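Long-range contacts in secreted protein (Streptomyces lividans TK24, PDB 5LXZ), which binds copper and probably acts as a metalloradical oxidase of the galactose oxidase-like AA5 family, built on a kelch beta-propeller: residues I29-L33 and P543-H548; G82-L86 and D551-R555; Y407-S411 and R458-S464. The protein carries 1 engineered substitution. Numbering follows the deposited sequence.

How the contacts relate
Along the chain the segments come in the order 29-33, 82-86, 407-411, 458-464, 543-548 and 551-555, so contacts 1 and 2 interleave, while both segments of contact 3 fall between theirs. Four segments carry inner strands of propeller blades; 543-548 and 551-555 belong to the Early set region, which reaches back into the propeller, as in galactose oxidase. The centres of contacts 1 and 2 are about 8 Å apart, joined by His30-His83 and Ser544-Asp551 hydrogen bonds. Contacts 1 and 3, about 10 Å apart, meet at the copper through His548 and His461. Contacts 2 and 3, about 16 Å apart, touch through Gln554 and Ala410. The C-terminal segments thus join several blades, and one supplies a copper ligand.

Contact 1 (I29-L33 and P543-H548); sequences IHAAL and PSASTH. With CU (copper (II) ion), chain B.
Strand 30-33 and strand 545-547 run antiparallel (167°, axes 4.7 Å apart), with Ala31 and Ser546 as the hydrogen-bonded pair: Ala31 N to Ser546 O is 3.1 Å and Ser546 N to Ala31 O 2.8 Å. Leu33 N donates to Ser544 O at 3.1 Å. Ala32 and Ala545 form a non-hydrogen-bonded pair; their small methyls let the CA atoms approach to 4.1 Å. Ile29 O accepts from Thr547 OG1 (2.9 Å) and from water 1, which also accepts a hydrogen bond from His548 N. Thr547 OG1 (chi1 t) in turn accepts a hydrogen bond from His548 ND1 at 2.8 Å, orienting that imidazole (chi1 m) so that its NE2 binds copper at 2.1 Å. A ligand like His548, supplied by the C-terminal region, is characteristic of galactose oxidase-like copper sites. His548 is left-handed helical (46/50), turning the chain away from the strand. The ND1 of His30 bonds to His83, and Ser544 OG to Asp551. Strand 545-547 extends the sheet beyond 30-33, whose other neighbour is 39-44.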
loop_
_atom_site.group_PDB
_atom_site.type_symbol
_atom_site.label_atom_id
_atom_site.label_comp_id
_atom_site.label_asym_id
_atom_site.label_seq_id
_atom_site.Cartn_x
_atom_site.Cartn_y
_atom_site.Cartn_z
ATOM N N ILE A 29 -10.481 2.216 3.710
ATOM C CA ILE A 29 -9.017 2.355 3.705
ATOM C C ILE A 29 -8.351 1.368 2.722
ATOM O O ILE A 29 -7.236 1.618 2.272
ATOM C CB ILE A 29 -8.445 2.213 5.125
ATOM C CG1 ILE A 29 -8.990 3.387 5.971
ATOM C CG2 ILE A 29 -6.933 2.195 5.159
ATOM C CD1 ILE A 29 -8.761 3.210 7.444
ATOM N N HIS A 30 -9.038 0.303 2.325
ATOM C CA HIS A 30 -8.560 -0.644 1.347
ATOM C C HIS A 30 -9.679 -0.869 0.377
ATOM O O HIS A 30 -10.850 -0.980 0.791
ATOM C CB HIS A 30 -8.303 -2.000 2.022
ATOM C CG HIS A 30 -7.407 -1.957 3.208
ATOM N ND1 HIS A 30 -6.114 -2.439 3.194
ATOM C CD2 HIS A 30 -7.602 -1.479 4.454
ATOM C CE1 HIS A 30 -5.560 -2.267 4.383
ATOM N NE2 HIS A 30 -6.429 -1.654 5.152
ATOM N N ALA A 31 -9.356 -1.072 -0.885
ATOM C CA ALA A 31 -10.343 -1.552 -1.819
ATOM C C ALA A 31 -9.722 -2.478 -2.826
ATOM O O ALA A 31 -8.523 -2.365 -3.141
ATOM C CB ALA A 31 -11.058 -0.417 -2.500
ATOM N N ALA A 32 -10.524 -3.399 -3.315
ATOM C CA ALA A 32 -10.068 -4.331 -4.326
ATOM C C ALA A 32 -11.193 -4.611 -5.302
ATOM O O ALA A 32 -12.311 -4.876 -4.884
ATOM C CB ALA A 32 -9.605 -5.626 -3.692
ATOM N N LEU A 33 -10.903 -4.570 -6.592
ATOM C CA LEU A 33 -11.837 -5.031 -7.583
ATOM C C LEU A 33 -11.814 -6.534 -7.617
ATOM O O LEU A 33 -10.767 -7.117 -7.682
ATOM C CB LEU A 33 -11.529 -4.445 -8.952
ATOM C CG LEU A 33 -12.386 -5.001 -10.080
ATOM C CD1 LEU A 33 -13.837 -4.589 -9.895
ATOM C CD2 LEU A 33 -11.871 -4.519 -11.435
ATOM N N PRO A 543 -6.778 -6.808 -11.645
ATOM C CA PRO A 543 -7.527 -5.887 -10.809
ATOM C C PRO A 543 -6.691 -5.375 -9.667
ATOM O O PRO A 543 -5.845 -6.100 -9.147
ATOM C CB PRO A 543 -8.690 -6.718 -10.271
ATOM C CG PRO A 543 -8.433 -8.063 -10.682
ATOM C CD PRO A 543 -7.452 -8.100 -11.775
ATOM N N SER A 544 -6.936 -4.143 -9.274
ATOM C CA SER A 544 -6.188 -3.524 -8.199
ATOM C C SER A 544 -6.642 -4.044 -6.861
ATOM O O SER A 544 -7.831 -4.318 -6.650
ATOM C CB SER A 544 -6.410 -2.016 -8.208
ATOM O OG SER A 544 -5.558 -1.411 -9.153
ATOM N N ALA A 545 -5.710 -4.038 -5.925
ATOM C CA ALA A 545 -5.983 -4.081 -4.500
ATOM C C ALA A 545 -5.126 -2.962 -3.919
ATOM O O ALA A 545 -3.897 -3.054 -3.911
ATOM C CB ALA A 545 -5.620 -5.437 -3.908
ATOM N N SER A 546 -5.754 -1.894 -3.487
ATOM C CA SER A 546 -5.076 -0.673 -3.189
ATOM C C SER A 546 -5.249 -0.301 -1.727
ATOM O O SER A 546 -6.374 -0.241 -1.228
ATOM C CB SER A 546 -5.664 0.417 -4.082
ATOM O OG SER A 546 -5.026 1.688 -3.877
ATOM N N THR A 547 -4.153 0.061 -1.080
ATOM C CA THR A 547 -4.173 0.649 0.255
ATOM C C THR A 547 -2.846 1.330 0.518
ATOM O O THR A 547 -1.835 0.923 -0.006
ATOM C CB THR A 547 -4.397 -0.397 1.383
ATOM O OG1 THR A 547 -4.746 0.262 2.602
ATOM C CG2 THR A 547 -3.160 -1.308 1.663
ATOM N N HIS A 548 -2.884 2.408 1.290
ATOM C CA HIS A 548 -1.694 3.106 1.711
ATOM C C HIS A 548 -0.723 3.328 0.577
ATOM O O HIS A 548 0.469 3.115 0.722
ATOM C CB HIS A 548 -1.000 2.371 2.882
ATOM C CG HIS A 548 -1.785 2.324 4.151
ATOM N ND1 HIS A 548 -2.901 1.554 4.323
ATOM C CD2 HIS A 548 -1.548 2.899 5.361
ATOM C CE1 HIS A 548 -3.306 1.619 5.565
ATOM N NE2 HIS A 548 -2.513 2.460 6.203
HETATM CU CU CU B . -2.863 3.463 7.982
HETATM O O HOH W 1 -5.403 3.621 1.901
HETATM O O HOH W 2 -7.790 -7.464 -6.371
HETATM O O HOH W 3 -2.985 3.828 10.133
#

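Contact 2 (G82-L86 and D551-R555); sequences GHTQL and DVDQR. With EDO (1,2-ethanediol), chain P.
A single carboxylate, reaching out of a loop without regular secondary structure, makes both direct hydrogen bonds of this contact. Asp553 accepts from Thr84 OG1 through OD1 at 2.6 Å, and from Gln85 N through OD2 at 3.0 Å, the latter nearly straight at 169°. Segment 82-86 is extended as far as Gln85; Thr84 points toward the loop with chi1 t, and its CA lies 6.3 Å from that of Asp553. Asp553 has chi1 m and turns its two oxygens to consecutive residues of the strand. Aspartate suits the place because its short side chain can serve a hydroxyl and a peptide NH together, while threonine combines a beta-branched shape, at home in strands, with a donor. Water 4 lies 3.0 Å from Gln85 NE2, which donates to it, and 2.7 Å from Asp553 OD2. Gln85 OE1 is taken by Trp583 N. The loop holds its own shape by an Asx motif: Asp551 OD1 accepts from Gln554 N at 3.0 Å. Asp551 OD2 is hydrogen-bonded to Ser544 OG of segment 543-548. One residue before Thr84, His83 NE2 is hydrogen-bonded to His30 ND1, and O1 of a 1,2-ethanediol, probably from the crystallisation liquor, lies over one face of its ring. The contact thus joins a propeller strand to the Early set loop. Two close protein donors around a buried acid are consistent with an ionised Asp553, its charge met by directional hydrogen bonds.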
loop_
_atom_site.group_PDB
_atom_site.type_symbol
_atom_site.label_atom_id
_atom_site.label_comp_id
_atom_site.label_asym_id
_atom_site.label_seq_id
_atom_site.Cartn_x
_atom_site.Cartn_y
_atom_site.Cartn_z
ATOM N N GLY A 82 -2.463 -6.484 4.745
ATOM C CA GLY A 82 -1.941 -6.597 3.405
ATOM C C GLY A 82 -2.823 -7.559 2.638
ATOM O O GLY A 82 -3.573 -8.330 3.235
ATOM N N HIS A 83 -2.751 -7.543 1.312
ATOM C CA HIS A 83 -3.719 -8.296 0.533
ATOM C C HIS A 83 -3.302 -8.413 -0.905
ATOM O O HIS A 83 -2.757 -7.448 -1.475
ATOM C CB HIS A 83 -5.111 -7.727 0.619
ATOM C CG HIS A 83 -5.155 -6.253 0.589
ATOM N ND1 HIS A 83 -4.562 -5.501 -0.397
ATOM C CD2 HIS A 83 -5.671 -5.376 1.470
ATOM C CE1 HIS A 83 -4.771 -4.222 -0.155
ATOM N NE2 HIS A 83 -5.418 -4.121 0.981
ATOM N N THR A 84 -3.562 -9.571 -1.505
ATOM C CA THR A 84 -3.332 -9.760 -2.914
ATOM C C THR A 84 -4.273 -10.864 -3.420
ATOM O O THR A 84 -4.754 -11.706 -2.652
ATOM C CB THR A 84 -1.847 -10.002 -3.208
ATOM O OG1 THR A 84 -1.563 -9.687 -4.591
ATOM C CG2 THR A 84 -1.452 -11.404 -2.869
ATOM N N GLN A 85 -4.568 -10.831 -4.709
ATOM C CA GLN A 85 -5.381 -11.858 -5.348
ATOM C C GLN A 85 -4.647 -13.164 -5.488
ATOM O O GLN A 85 -3.529 -13.209 -5.976
ATOM C CB GLN A 85 -5.800 -11.375 -6.742
ATOM C CG GLN A 85 -6.867 -12.298 -7.342
ATOM C CD GLN A 85 -7.057 -12.255 -8.849
ATOM O OE1 GLN A 85 -7.612 -13.215 -9.431
ATOM N NE2 GLN A 85 -6.705 -11.168 -9.488
ATOM N N LEU A 86 -5.294 -14.234 -5.083
ATOM C CA LEU A 86 -4.816 -15.589 -5.298
ATOM C C LEU A 86 -5.226 -16.081 -6.684
ATOM O O LEU A 86 -6.039 -15.489 -7.370
ATOM C CB LEU A 86 -5.414 -16.498 -4.236
ATOM C CG LEU A 86 -5.028 -16.149 -2.812
ATOM C CD1 LEU A 86 -5.712 -17.125 -1.893
ATOM C CD2 LEU A 86 -3.535 -16.114 -2.572
ATOM N N ASP A 551 -0.072 -0.764 -4.355
ATOM C CA ASP A 551 -0.869 -1.706 -5.133
ATOM C C ASP A 551 0.076 -2.587 -5.904
ATOM O O ASP A 551 0.580 -2.219 -6.942
ATOM C CB ASP A 551 -1.784 -0.906 -6.043
ATOM C CG ASP A 551 -2.694 -1.733 -6.890
ATOM O OD1 ASP A 551 -2.610 -2.982 -6.935
ATOM O OD2 ASP A 551 -3.549 -1.042 -7.533
ATOM N N VAL A 552 0.342 -3.770 -5.372
ATOM C CA VAL A 552 1.257 -4.667 -6.049
ATOM C C VAL A 552 0.534 -5.566 -7.002
ATOM O O VAL A 552 1.176 -6.381 -7.660
ATOM C CB VAL A 552 2.128 -5.459 -5.041
ATOM C CG1 VAL A 552 2.926 -4.480 -4.180
ATOM C CG2 VAL A 552 1.321 -6.434 -4.230
ATOM N N ASP A 553 -0.784 -5.453 -7.062
ATOM C CA ASP A 553 -1.597 -6.309 -7.929
ATOM C C ASP A 553 -1.685 -5.758 -9.331
ATOM O O ASP A 553 -1.558 -6.511 -10.303
ATOM C CB ASP A 553 -3.017 -6.461 -7.368
ATOM C CG ASP A 553 -3.094 -7.467 -6.232
ATOM O OD1 ASP A 553 -2.412 -7.286 -5.196
ATOM O OD2 ASP A 553 -3.873 -8.441 -6.366
ATOM N N GLN A 554 -1.937 -4.458 -9.505
ATOM C CA GLN A 554 -2.237 -3.995 -10.842
ATOM C C GLN A 554 -1.012 -4.128 -11.765
ATOM O O GLN A 554 0.096 -3.868 -11.381
ATOM C CB GLN A 554 -2.863 -2.583 -10.915
ATOM C CG GLN A 554 -1.860 -1.533 -10.579
ATOM C CD GLN A 554 -2.363 -0.107 -10.721
ATOM O OE1 GLN A 554 -3.191 0.230 -11.549
ATOM N NE2 GLN A 554 -1.801 0.752 -9.920
ATOM N N ARG A 555 -1.293 -4.559 -12.995
ATOM C CA ARG A 555 -0.301 -4.638 -14.065
ATOM C C ARG A 555 -1.119 -4.831 -15.318
ATOM O O ARG A 555 -2.218 -5.429 -15.253
ATOM C CB ARG A 555 0.694 -5.802 -13.876
ATOM C CG ARG A 555 0.067 -7.160 -13.560
ATOM C CD ARG A 555 1.090 -8.275 -13.492
ATOM N NE ARG A 555 2.115 -8.000 -12.460
ATOM C CZ ARG A 555 3.340 -8.505 -12.455
ATOM N NH1 ARG A 555 3.727 -9.321 -13.413
ATOM N NH2 ARG A 555 4.196 -8.191 -11.479
HETATM C C1 EDO P . -0.400 -4.146 0.617
HETATM O O1 EDO P . -1.773 -4.565 0.684
HETATM C C2 EDO P . 0.330 -5.009 -0.350
HETATM O O2 EDO P . -0.121 -6.327 -0.019
HETATM O O HOH W 4 -5.736 -8.581 -8.280
#

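Contact 3 (Y407-S411 and R458-S464). With CU (copper (II) ion), chain B.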
loop_
_atom_site.group_PDB
_atom_site.type_symbol
_atom_site.label_atom_id
_atom_site.label_comp_id
_atom_site.label_asym_id
_atom_site.label_seq_id
_atom_site.Cartn_x
_atom_site.Cartn_y
_atom_site.Cartn_z
ATOM N N TYR A 407 1.225 10.645 -1.094
ATOM C CA TYR A 407 -0.010 9.890 -1.274
ATOM C C TYR A 407 -0.663 9.957 -2.667
ATOM O O TYR A 407 -1.865 9.788 -2.751
ATOM C CB TYR A 407 -1.100 10.224 -0.238
ATOM C CG TYR A 407 -0.623 10.550 1.139
ATOM C CD1 TYR A 407 -0.208 9.560 2.036
ATOM C CD2 TYR A 407 -0.663 11.848 1.586
ATOM C CE1 TYR A 407 0.212 9.879 3.319
ATOM C CE2 TYR A 407 -0.230 12.146 2.866
ATOM C CZ TYR A 407 0.155 11.154 3.738
ATOM O OH TYR A 407 0.563 11.503 5.033
ATOM N N PRO A 408 0.073 10.222 -3.752
ATOM C CA PRO A 408 -0.659 10.281 -5.028
ATOM C C PRO A 408 -1.290 8.949 -5.338
ATOM O O PRO A 408 -0.677 7.870 -5.102
ATOM C CB PRO A 408 0.440 10.581 -6.061
ATOM C CG PRO A 408 1.664 9.989 -5.429
ATOM C CD PRO A 408 1.524 10.222 -3.943
ATOM N N GLN A 409 -2.535 9.004 -5.822
ATOM C CA GLN A 409 -3.187 7.807 -6.382
ATOM C C GLN A 409 -2.644 7.572 -7.778
ATOM O O GLN A 409 -2.324 8.525 -8.495
ATOM C CB GLN A 409 -4.691 7.990 -6.418
ATOM C CG GLN A 409 -5.363 8.079 -5.054
ATOM C CD GLN A 409 -5.547 9.502 -4.530
ATOM O OE1 GLN A 409 -6.344 10.268 -5.081
ATOM N NE2 GLN A 409 -4.832 9.869 -3.483
ATOM N N ALA A 410 -2.507 6.310 -8.202
ATOM C CA ALA A 410 -1.962 5.970 -9.485
ATOM C C ALA A 410 -2.541 4.688 -9.997
ATOM O O ALA A 410 -2.375 3.643 -9.353
ATOM C CB ALA A 410 -0.457 5.945 -9.478
ATOM N N SER A 411 -3.288 4.759 -11.094
ATOM C CA SER A 411 -3.992 3.605 -11.643
ATOM C C SER A 411 -3.683 3.474 -13.122
ATOM O O SER A 411 -3.788 4.452 -13.864
ATOM C CB SER A 411 -5.504 3.774 -11.466
ATOM O OG SER A 411 -5.936 3.370 -10.148
ATOM N N ARG A 458 -7.713 13.905 -1.473
ATOM C CA ARG A 458 -7.333 12.541 -1.037
ATOM C C ARG A 458 -5.870 12.516 -0.602
ATOM O O ARG A 458 -4.991 12.709 -1.429
ATOM C CB ARG A 458 -7.615 11.521 -2.156
ATOM C CG ARG A 458 -9.085 11.014 -2.149
ATOM C CD ARG A 458 -9.379 10.020 -3.230
ATOM N NE ARG A 458 -9.422 10.687 -4.505
ATOM C CZ ARG A 458 -10.491 11.308 -4.986
ATOM N NH1 ARG A 458 -10.402 11.859 -6.174
ATOM N NH2 ARG A 458 -11.630 11.384 -4.286
ATOM N N ASN A 459 -5.618 12.303 0.692
ATOM C CA ASN A 459 -4.259 12.232 1.232
ATOM C C ASN A 459 -4.055 10.841 1.813
ATOM O O ASN A 459 -4.246 9.869 1.071
ATOM C CB ASN A 459 -3.858 13.467 2.087
ATOM C CG ASN A 459 -4.669 13.650 3.370
ATOM O OD1 ASN A 459 -4.446 12.975 4.383
ATOM N ND2 ASN A 459 -5.610 14.609 3.345
ATOM N N TYR A 460 -3.657 10.741 3.066
ATOM C CA TYR A 460 -3.480 9.455 3.776
ATOM C C TYR A 460 -4.731 8.626 3.725
ATOM O O TYR A 460 -5.842 9.152 3.747
ATOM C CB TYR A 460 -3.167 9.824 5.229
ATOM C CG TYR A 460 -2.805 8.742 6.168
ATOM C CD1 TYR A 460 -1.806 7.862 5.835
ATOM C CD2 TYR A 460 -3.396 8.674 7.411
ATOM C CE1 TYR A 460 -1.406 6.896 6.739
ATOM C CE2 TYR A 460 -3.006 7.684 8.326
ATOM C CZ TYR A 460 -2.022 6.822 7.948
ATOM O OH TYR A 460 -1.621 5.840 8.841
ATOM N N HIS A 461 -4.572 7.300 3.607
ATOM C CA HIS A 461 -5.710 6.381 3.640
ATOM C C HIS A 461 -6.673 6.598 2.492
ATOM O O HIS A 461 -7.892 6.564 2.712
ATOM C CB HIS A 461 -6.438 6.449 4.976
ATOM C CG HIS A 461 -5.690 5.827 6.112
ATOM N ND1 HIS A 461 -6.013 6.062 7.427
ATOM C CD2 HIS A 461 -4.673 4.930 6.127
ATOM C CE1 HIS A 461 -5.216 5.368 8.210
ATOM N NE2 HIS A 461 -4.405 4.665 7.450
ATOM N N SER A 462 -6.127 6.745 1.288
ATOM C CA SER A 462 -6.892 6.874 0.052
ATOM C C SER A 462 -6.510 5.788 -0.911
ATOM O O SER A 462 -5.632 4.918 -0.619
ATOM C CB SER A 462 -6.642 8.237 -0.599
ATOM O OG SER A 462 -6.889 9.286 0.292
ATOM N N GLY A 463 -7.181 5.770 -2.074
ATOM C CA GLY A 463 -6.752 4.884 -3.123
ATOM C C GLY A 463 -7.617 5.012 -4.345
ATOM O O GLY A 463 -8.531 5.836 -4.362
ATOM N N SER A 464 -7.322 4.195 -5.357
ATOM C CA SER A 464 -8.043 4.240 -6.617
ATOM C C SER A 464 -8.067 2.874 -7.251
ATOM O O SER A 464 -7.121 2.077 -7.097
ATOM C CB SER A 464 -7.485 5.286 -7.566
ATOM O OG SER A 464 -6.171 4.990 -7.987
HETATM CU CU CU B . -2.863 3.463 7.982
HETATM O O HOH W 5 -7.592 12.161 -6.564
HETATM O O HOH W 6 -3.939 4.393 -6.434
HETATM O O HOH W 3 -2.985 3.828 10.133
#
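Gln409, Tyr407 and Ser464 bury the most surface here, and all three work through side chains, since strands 409-411 and 462-464 lie side by side, with their short axes approaching to 6.2 Å and their N-to-C directions 17° apart, without the backbone pairing of a common sheet. Gln409 loses most, 103 Å². Its CB points toward the other segment, its CG rests 3.9 Å from Gly463 C, and its OE1 accepts from Arg458 NE at 3.2 Å and from water 5, which also accepts a hydrogen bond from Arg458 NH1. A long, flexible amide suits this gap, being able to pack with its methylenes and bond with its tip. Arg458, deposited in two conformers, also has a salt bridge from NH2 to Glu497.

Tyr407, in the left-handed helical region (65/25), directs its ring at Asn459 and Tyr460. One ring face covers the peptide between those two residues, with Tyr407 CD2 3.5 Å from Tyr460 N, and Tyr460 CB makes a CH-pi contact 4.2 Å from the ring centroid. The Tyr407 hydroxyl bonds to Arg428 N.

Ser464 sits at the far end. Its OG shares a 2.7 Å hydrogen bond with Ser411 OG and lies 2.8 Å from water 6, held also by Ala410 N; small hydroxyls fit where two strands come close.

Just before strand 462-464, His461 NE2 binds copper at 2.0 Å and Tyr460 reaches the same site, its OH bonded to Tyr248. Adjacent blades whose inner strands pack by side chains, with metal ligands just before one strand, are typical of the galactose oxidase-like kelch propeller.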